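ABC transporter substrate-binding protein (Vibrio cholerae, PDB 3LKV) probably serves as the solute-binding component of an ABC transporter, and holds phenylalanine in the cleft between its two lobes. Local coordinates at residues A[13-18]-A[74-79]; A[99-104]-A[119-124]. All blocks are in the same frame, centred on the assembly; numbering follows the deposited sequence.

Contact 1: residues A[13-18]-A[74-79]; sequences VSQIVE and VGIATP. With PHE (phenylalanine), chain B.
Beside the flat amide of Gln15, Ile76 CD1 approaches OE1 of Gln15 obliquely, 3.8 Å away, tilted out of the amide plane rather than over its face. At the edge of the amide, Gln15 NE2 donates to Val17 O at 2.9 Å, in the plane of its own amide but from above that of the Val17 carbonyl, while OE1 accepts from Arg26 and NE2 also donates to Asp23. Amide and isoleucine lie on the same sheet face as Val13 and Val74, and Leu22 of helix 20-35 packs on both Gln15 and Ile76. Here Val13 CG1 comes within 3.5 Å of Ile76 CD1, and Val13 and Val74 run alongside each other. The opposite face carries Ser14 beside Gly75. The two strands run parallel, 18° apart, with Ser14 using both backbone groups: its N donates to Val74 O at 2.9 Å, nearly straight, and its O accepts from Ile76 N.

This pairing joins strands 9-15 and 72-76, adjacent in the parallel sheet of the N-terminal lobe, as in type I periplasmic binding proteins, where pocket residues lie at the C-terminal ends of the strands. Just past the strand ends, Ile16 turns toward the partner segment. CG1 of Ile16 is anti to the backbone N (chi1 -176°), which carries CG1 and CD1 across to CB and CG of Pro79 and leaves Ile16 CG2 pressed tightly against Ala77 CB at 3.4 Å.

Ala77 is the N-cap residue of helix 78-87. The first turn beyond it grips both carboxylate oxygens of the bound phenylalanine: Thr78 N donates to OXT at 2.8 Å and Thr78 OG1 to O at 2.7 Å. The helix N terminus probably stabilises the negative charge further.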
ATOM      1  N   VAL A  13       1.543  13.094  -3.601  1.00 18.64           N
ATOM      2  CA  VAL A  13       2.897  12.993  -3.162  1.00 18.78           C
ATOM      3  C   VAL A  13       3.810  12.720  -4.333  1.00 19.25           C
ATOM      4  O   VAL A  13       3.632  11.729  -5.043  1.00 19.65           O
ATOM      5  CB  VAL A  13       3.090  11.850  -2.160  1.00 20.04           C
ATOM      6  CG1 VAL A  13       4.544  11.837  -1.686  1.00 18.24           C
ATOM      7  CG2 VAL A  13       2.114  11.968  -0.969  1.00 19.14           C
ATOM      8  N   SER A  14       4.761  13.614  -4.557  1.00 18.94           N
ATOM      9  CA  SER A  14       5.745  13.460  -5.583  1.00 19.38           C
ATOM     10  C   SER A  14       7.139  13.295  -4.981  1.00 20.98           C
ATOM     11  O   SER A  14       7.566  14.095  -4.151  1.00 19.89           O
ATOM     12  CB  SER A  14       5.733  14.720  -6.406  1.00 19.77           C
ATOM     13  OG  SER A  14       6.663  14.657  -7.487  1.00 23.50           O
ATOM     14  N   GLN A  15       7.881  12.311  -5.480  1.00 20.63           N
ATOM     15  CA  GLN A  15       9.152  11.877  -4.889  1.00 20.39           C
ATOM     16  C   GLN A  15      10.120  11.711  -6.028  1.00 20.30           C
ATOM     17  O   GLN A  15       9.775  11.075  -7.041  1.00 20.92           O
ATOM     18  CB  GLN A  15       8.908  10.530  -4.210  1.00 20.70           C
ATOM     19  CG  GLN A  15       9.987  10.068  -3.395  1.00 23.06           C
ATOM     20  CD  GLN A  15       9.651   8.759  -2.674  1.00 24.24           C
ATOM     21  OE1 GLN A  15       8.634   8.662  -2.029  1.00 24.56           O
ATOM     22  NE2 GLN A  15      10.533   7.789  -2.762  1.00 21.46           N
ATOM     23  N   ILE A  16      11.332  12.257  -5.909  1.00 19.64           N
ATOM     24  CA  ILE A  16      12.245  12.254  -7.044  1.00 18.76           C
ATOM     25  C   ILE A  16      12.611  10.831  -7.503  1.00 20.21           C
ATOM     26  O   ILE A  16      12.742  10.553  -8.715  1.00 20.18           O
ATOM     27  CB  ILE A  16      13.483  13.158  -6.757  1.00 18.73           C
ATOM     28  CG1 ILE A  16      14.404  13.264  -7.962  1.00 20.19           C
ATOM     29  CG2 ILE A  16      14.242  12.700  -5.495  1.00 16.32           C
ATOM     30  CD1 ILE A  16      13.785  13.829  -9.257  1.00 22.11           C
ATOM     31  N   VAL A  17      12.814   9.938  -6.537  1.00 21.12           N
ATOM     32  CA  VAL A  17      13.235   8.577  -6.829  1.00 20.64           C
ATOM     33  C   VAL A  17      12.935   7.747  -5.602  1.00 22.00           C
ATOM     34  O   VAL A  17      12.824   8.275  -4.483  1.00 21.71           O
ATOM     35  CB  VAL A  17      14.748   8.502  -7.245  1.00 21.72           C
ATOM     36  CG1 VAL A  17      15.667   8.656  -6.036  1.00 19.11           C
ATOM     37  CG2 VAL A  17      15.068   7.149  -7.969  1.00 19.12           C
ATOM     38  N   GLU A  18      12.760   6.440  -5.792  1.00 23.58           N
ATOM     39  CA  GLU A  18      12.680   5.499  -4.633  1.00 23.65           C
ATOM     40  C   GLU A  18      14.071   5.129  -4.145  1.00 23.39           C
ATOM     41  O   GLU A  18      14.782   4.428  -4.808  1.00 21.61           O
ATOM     42  CB  GLU A  18      11.879   4.252  -5.027  1.00 24.56           C
ATOM     43  CG  GLU A  18      10.445   4.712  -5.328  1.00 26.48           C
ATOM     44  CD  GLU A  18       9.472   3.639  -5.794  1.00 31.47           C
ATOM     45  OE1 GLU A  18       9.876   2.504  -6.067  1.00 35.31           O
ATOM     46  OE2 GLU A  18       8.254   3.964  -5.884  1.00 35.58           O
ATOM     47  N   VAL A  74       2.594  17.269  -1.737  1.00 17.58           N
ATOM     48  CA  VAL A  74       3.737  16.983  -0.885  1.00 18.56           C
ATOM     49  C   VAL A  74       4.920  16.689  -1.800  1.00 19.58           C
ATOM     50  O   VAL A  74       4.823  15.815  -2.708  1.00 20.44           O
ATOM     51  CB  VAL A  74       3.491  15.778   0.054  1.00 19.13           C
ATOM     52  CG1 VAL A  74       4.787  15.438   0.791  1.00 17.90           C
ATOM     53  CG2 VAL A  74       2.349  16.084   1.062  1.00 15.83           C
ATOM     54  N   GLY A  75       5.983  17.452  -1.653  1.00 19.30           N
ATOM     55  CA  GLY A  75       7.175  17.198  -2.446  1.00 19.73           C
ATOM     56  C   GLY A  75       8.246  16.607  -1.562  1.00 19.93           C
ATOM     57  O   GLY A  75       8.813  17.297  -0.682  1.00 19.43           O
ATOM     58  N   ILE A  76       8.549  15.343  -1.780  1.00 18.69           N
ATOM     59  CA  ILE A  76       9.567  14.698  -1.017  1.00 18.84           C
ATOM     60  C   ILE A  76      10.876  14.780  -1.854  1.00 20.24           C
ATOM     61  O   ILE A  76      10.974  14.183  -2.944  1.00 20.36           O
ATOM     62  CB  ILE A  76       9.223  13.232  -0.776  1.00 17.60           C
ATOM     63  CG1 ILE A  76       7.924  13.070  -0.013  1.00 18.61           C
ATOM     64  CG2 ILE A  76      10.344  12.543  -0.047  1.00 17.04           C
ATOM     65  CD1 ILE A  76       7.499  11.544   0.211  1.00 17.78           C
ATOM     66  N   ALA A  77      11.858  15.501  -1.314  1.00 19.99           N
ATOM     67  CA  ALA A  77      13.169  15.741  -1.928  1.00 20.45           C
ATOM     68  C   ALA A  77      13.118  16.998  -2.790  1.00 21.01           C
ATOM     69  O   ALA A  77      12.058  17.443  -3.230  1.00 20.93           O
ATOM     70  CB  ALA A  77      13.710  14.513  -2.704  1.00 19.17           C
ATOM     71  N   THR A  78      14.284  17.581  -3.008  1.00 21.62           N
ATOM     72  CA  THR A  78      14.376  18.934  -3.558  1.00 21.49           C
ATOM     73  C   THR A  78      13.879  19.085  -4.994  1.00 21.04           C
ATOM     74  O   THR A  78      13.130  20.014  -5.301  1.00 20.10           O
ATOM     75  CB  THR A  78      15.821  19.488  -3.395  1.00 21.05           C
ATOM     76  OG1 THR A  78      16.059  19.691  -1.999  1.00 23.41           O
ATOM     77  CG2 THR A  78      15.981  20.820  -4.125  1.00 19.53           C
ATOM     78  N   PRO A  79      14.309  18.193  -5.894  1.00 21.53           N
ATOM     79  CA  PRO A  79      13.962  18.419  -7.318  1.00 22.07           C
ATOM     80  C   PRO A  79      12.449  18.290  -7.564  1.00 21.84           C
ATOM     81  O   PRO A  79      11.883  19.071  -8.302  1.00 21.44           O
ATOM     82  CB  PRO A  79      14.772  17.358  -8.075  1.00 22.73           C
ATOM     83  CG  PRO A  79      15.761  16.848  -7.119  1.00 22.25           C
ATOM     84  CD  PRO A  79      15.227  17.076  -5.715  1.00 21.05           C
TER
HETATM   85  N   PHE B 601      17.611  16.034   1.483  1.00 25.13           N
HETATM   86  CA  PHE B 601      17.607  15.457   0.080  1.00 25.84           C
HETATM   87  C   PHE B 601      17.014  16.515  -0.890  1.00 26.17           C
HETATM   88  O   PHE B 601      16.998  17.718  -0.494  1.00 26.52           O
HETATM   89  CB  PHE B 601      16.876  14.108   0.013  1.00 24.95           C
HETATM   90  CG  PHE B 601      17.700  12.948   0.567  1.00 29.64           C
HETATM   91  CD1 PHE B 601      18.798  12.446  -0.156  1.00 31.16           C
HETATM   92  CD2 PHE B 601      17.408  12.383   1.789  1.00 29.40           C
HETATM   93  CE1 PHE B 601      19.560  11.437   0.339  1.00 34.33           C
HETATM   94  CE2 PHE B 601      18.160  11.363   2.287  1.00 29.61           C
HETATM   95  CZ  PHE B 601      19.245  10.875   1.590  1.00 31.20           C
HETATM   96  OXT PHE B 601      16.592  16.249  -2.037  1.00 26.45           O

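Contact 2: residues A[99-104]-A[119-124]; sequences TDPVGA and GLSDLS. With PHE (phenylalanine), chain B.
Thr99 and Leu123 bring the two backbones nearest, their CA atoms 4.3 Å apart, yet no backbone hydrogen bond links the segments. Residues 119-121 are the end of a strand, and 122-124 continue from it as an irregular strip. The other segment leaves Thr99 and bends into a turn with helical backbone angles at 101-103, closed by Ala104 N to Asp100 O; Gly103 N bonds to Asp100 OD1, an Asx motif, and Asp100 OD2 is held by Ser156.

The carbonyl of Thr99 faces the strip. Leu123 CB lies 3.2 Å from Thr99 O, and Leu123 CD1 meets Thr99 CG2, the two side chains roughly perpendicular. On the same carbonyl, Ser121 OG comes within 2.9 Å of Thr99 O, although the hydroxyl is bonded to Val98 O. Pro101 covers Ser121 with CD and CG.

Thr99 and Asp122 converge on the amino group of the bound phenylalanine. Asp122 CG sits between its own backbone N and carbonyl carbon (chi1 65°), placing the carboxylate against the ligand N, with Asp122 OD1 and OD2 both 2.8 Å from it; the bond is to OD2. The ligand N also donates to Thr99 OG1 at 2.8 Å, and Thr99 N donates to the ligand O at 3.0 Å. Tyr243 OH also bonds to Asp122 OD2 and helps to fix the carboxylate, whose negative charge probably balances the ammonium. A water joins Thr99 OG1, Asp122 O, to which it donates at 2.6 Å, and Ser124 OG.

Strand 117-121 runs between strands 93-98 and 269-270, with Leu120 packed on helix 243-258. Beyond it, 122-124 head for the second lobe, consistent with an interlobe crossover, while in helix 152-167 Leu157 packs on Thr99 and Ser124, and Leu160 on Leu123.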
ATOM      1  N   THR A  99      16.999  19.522   1.908  1.00 20.42           N
ATOM      2  CA  THR A  99      18.211  19.888   2.612  1.00 20.27           C
ATOM      3  C   THR A  99      18.271  21.400   2.932  1.00 21.75           C
ATOM      4  O   THR A  99      18.524  21.791   4.085  1.00 21.66           O
ATOM      5  CB  THR A  99      19.435  19.475   1.760  1.00 21.59           C
ATOM      6  OG1 THR A  99      19.584  18.029   1.815  1.00 22.28           O
ATOM      7  CG2 THR A  99      20.689  20.238   2.188  1.00 18.07           C
ATOM      8  N   ASP A 100      18.021  22.237   1.935  1.00 21.72           N
ATOM      9  CA  ASP A 100      18.147  23.721   2.087  1.00 22.76           C
ATOM     10  C   ASP A 100      17.087  24.430   1.240  1.00 22.25           C
ATOM     11  O   ASP A 100      17.300  24.773   0.065  1.00 21.82           O
ATOM     12  CB  ASP A 100      19.527  24.160   1.674  1.00 23.60           C
ATOM     13  CG  ASP A 100      19.685  25.674   1.622  1.00 26.98           C
ATOM     14  OD1 ASP A 100      18.845  26.410   2.163  1.00 29.75           O
ATOM     15  OD2 ASP A 100      20.653  26.123   0.994  1.00 32.55           O
ATOM     16  N   PRO A 101      15.911  24.614   1.828  1.00 22.43           N
ATOM     17  CA  PRO A 101      14.811  25.181   1.053  1.00 22.56           C
ATOM     18  C   PRO A 101      15.006  26.595   0.574  1.00 22.16           C
ATOM     19  O   PRO A 101      14.409  26.961  -0.437  1.00 20.38           O
ATOM     20  CB  PRO A 101      13.611  25.097   1.981  1.00 23.27           C
ATOM     21  CG  PRO A 101      14.053  24.286   3.174  1.00 24.06           C
ATOM     22  CD  PRO A 101      15.518  24.184   3.183  1.00 22.03           C
ATOM     23  N   VAL A 102      15.812  27.389   1.270  1.00 22.33           N
ATOM     24  CA  VAL A 102      16.049  28.762   0.808  1.00 22.47           C
ATOM     25  C   VAL A 102      16.926  28.708  -0.414  1.00 23.41           C
ATOM     26  O   VAL A 102      16.595  29.306  -1.454  1.00 24.31           O
ATOM     27  CB  VAL A 102      16.673  29.658   1.896  1.00 23.40           C
ATOM     28  CG1 VAL A 102      17.007  31.138   1.311  1.00 19.92           C
ATOM     29  CG2 VAL A 102      15.739  29.673   3.126  1.00 21.11           C
ATOM     30  N   GLY A 103      18.010  27.952  -0.316  1.00 23.43           N
ATOM     31  CA  GLY A 103      18.951  27.804  -1.426  1.00 24.17           C
ATOM     32  C   GLY A 103      18.244  27.188  -2.629  1.00 24.42           C
ATOM     33  O   GLY A 103      18.571  27.527  -3.736  1.00 24.59           O
ATOM     34  N   ALA A 104      17.223  26.350  -2.398  1.00 23.73           N
ATOM     35  CA  ALA A 104      16.491  25.683  -3.485  1.00 22.47           C
ATOM     36  C   ALA A 104      15.404  26.547  -4.024  1.00 22.27           C
ATOM     37  O   ALA A 104      14.716  26.139  -4.972  1.00 21.83           O
ATOM     38  CB  ALA A 104      15.893  24.351  -3.012  1.00 20.62           C
ATOM     39  N   GLY A 119       7.105  23.481   5.018  1.00 18.94           N
ATOM     40  CA  GLY A 119       7.492  22.083   5.243  1.00 19.40           C
ATOM     41  C   GLY A 119       8.695  21.838   6.130  1.00 19.27           C
ATOM     42  O   GLY A 119       8.940  22.567   7.066  1.00 19.28           O
ATOM     43  N   LEU A 120       9.439  20.798   5.828  1.00 20.89           N
ATOM     44  CA  LEU A 120      10.480  20.288   6.718  1.00 22.34           C
ATOM     45  C   LEU A 120      11.814  20.123   5.987  1.00 22.15           C
ATOM     46  O   LEU A 120      11.895  19.525   4.900  1.00 21.30           O
ATOM     47  CB  LEU A 120      10.053  18.959   7.294  1.00 23.01           C
ATOM     48  CG  LEU A 120       9.320  18.912   8.635  1.00 31.79           C
ATOM     49  CD1 LEU A 120       8.298  17.743   8.856  1.00 36.34           C
ATOM     50  CD2 LEU A 120      10.406  18.847   9.735  1.00 38.46           C
ATOM     51  N   SER A 121      12.861  20.626   6.623  1.00 22.20           N
ATOM     52  CA  SER A 121      14.207  20.492   6.129  1.00 23.42           C
ATOM     53  C   SER A 121      15.027  19.425   6.850  1.00 23.67           C
ATOM     54  O   SER A 121      14.961  19.333   8.096  1.00 23.87           O
ATOM     55  CB  SER A 121      14.931  21.834   6.272  1.00 22.76           C
ATOM     56  OG  SER A 121      16.308  21.644   5.981  1.00 25.95           O
ATOM     57  N   ASP A 122      15.835  18.668   6.089  1.00 24.18           N
ATOM     58  CA  ASP A 122      16.803  17.664   6.669  1.00 24.39           C
ATOM     59  C   ASP A 122      18.253  18.110   6.501  1.00 25.21           C
ATOM     60  O   ASP A 122      19.125  17.318   6.140  1.00 24.61           O
ATOM     61  CB  ASP A 122      16.642  16.247   6.099  1.00 23.65           C
ATOM     62  CG  ASP A 122      16.967  16.160   4.604  1.00 23.72           C
ATOM     63  OD1 ASP A 122      16.768  17.180   3.938  1.00 25.93           O
ATOM     64  OD2 ASP A 122      17.405  15.084   4.088  1.00 22.53           O
ATOM     65  N   LEU A 123      18.490  19.394   6.764  1.00 26.44           N
ATOM     66  CA  LEU A 123      19.798  20.001   6.577  1.00 26.75           C
ATOM     67  C   LEU A 123      20.835  19.214   7.368  1.00 26.71           C
ATOM     68  O   LEU A 123      20.655  19.073   8.528  1.00 27.24           O
ATOM     69  CB  LEU A 123      19.796  21.447   7.045  1.00 27.03           C
ATOM     70  CG  LEU A 123      21.192  22.102   6.988  1.00 29.83           C
ATOM     71  CD1 LEU A 123      21.704  22.091   5.552  1.00 25.96           C
ATOM     72  CD2 LEU A 123      21.190  23.536   7.552  1.00 33.36           C
ATOM     73  N   SER A 124      21.860  18.641   6.712  1.00 26.29           N
ATOM     74  CA  SER A 124      22.878  17.843   7.384  1.00 25.85           C
ATOM     75  C   SER A 124      23.792  18.705   8.242  1.00 25.47           C
ATOM     76  O   SER A 124      24.176  19.758   7.829  1.00 24.54           O
ATOM     77  CB  SER A 124      23.760  17.205   6.339  1.00 26.05           C
ATOM     78  OG  SER A 124      23.027  16.297   5.570  1.00 25.73           O
TER
HETATM   79  N   PHE B 601      17.611  16.034   1.483  1.00 25.13           N
HETATM   80  CA  PHE B 601      17.607  15.457   0.080  1.00 25.84           C
HETATM   81  C   PHE B 601      17.014  16.515  -0.890  1.00 26.17           C
HETATM   82  O   PHE B 601      16.998  17.718  -0.494  1.00 26.52           O
HETATM   83  CB  PHE B 601      16.876  14.108   0.013  1.00 24.95           C
HETATM   84  CG  PHE B 601      17.700  12.948   0.567  1.00 29.64           C
HETATM   85  CD1 PHE B 601      18.798  12.446  -0.156  1.00 31.16           C
HETATM   86  CD2 PHE B 601      17.408  12.383   1.789  1.00 29.40           C
HETATM   87  CE1 PHE B 601      19.560  11.437   0.339  1.00 34.33           C
HETATM   88  CE2 PHE B 601      18.160  11.363   2.287  1.00 29.61           C
HETATM   89  CZ  PHE B 601      19.245  10.875   1.590  1.00 31.20           C
HETATM   90  OXT PHE B 601      16.592  16.249  -2.037  1.00 26.45           O
HETATM   91  O   HOH W   1      20.872  17.381   4.150  1.00 21.35           O

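From the N terminus, strand 9-15 enters contact 1 first; the chain then passes through helix 20-35, strand 44-50 and helix 55-66 before strand 72-76 returns alongside it and closes that excursion. Helix 78-87 and strand 93-98 follow, leading to contact 2, a much shorter loop closed when strand 117-121 comes in after 99-104. The two closures are in series, neither nested nor crossed, and both reach the same parallel sheet of one lobe. Their centres lie about 13 Å apart, and they touch where Thr78 CG2 packs 3.7 Å from Ala104 CB. Contact 2 ties the loop after strand 93-98 to strand 117-121, and both contacts touch the bound phenylalanine.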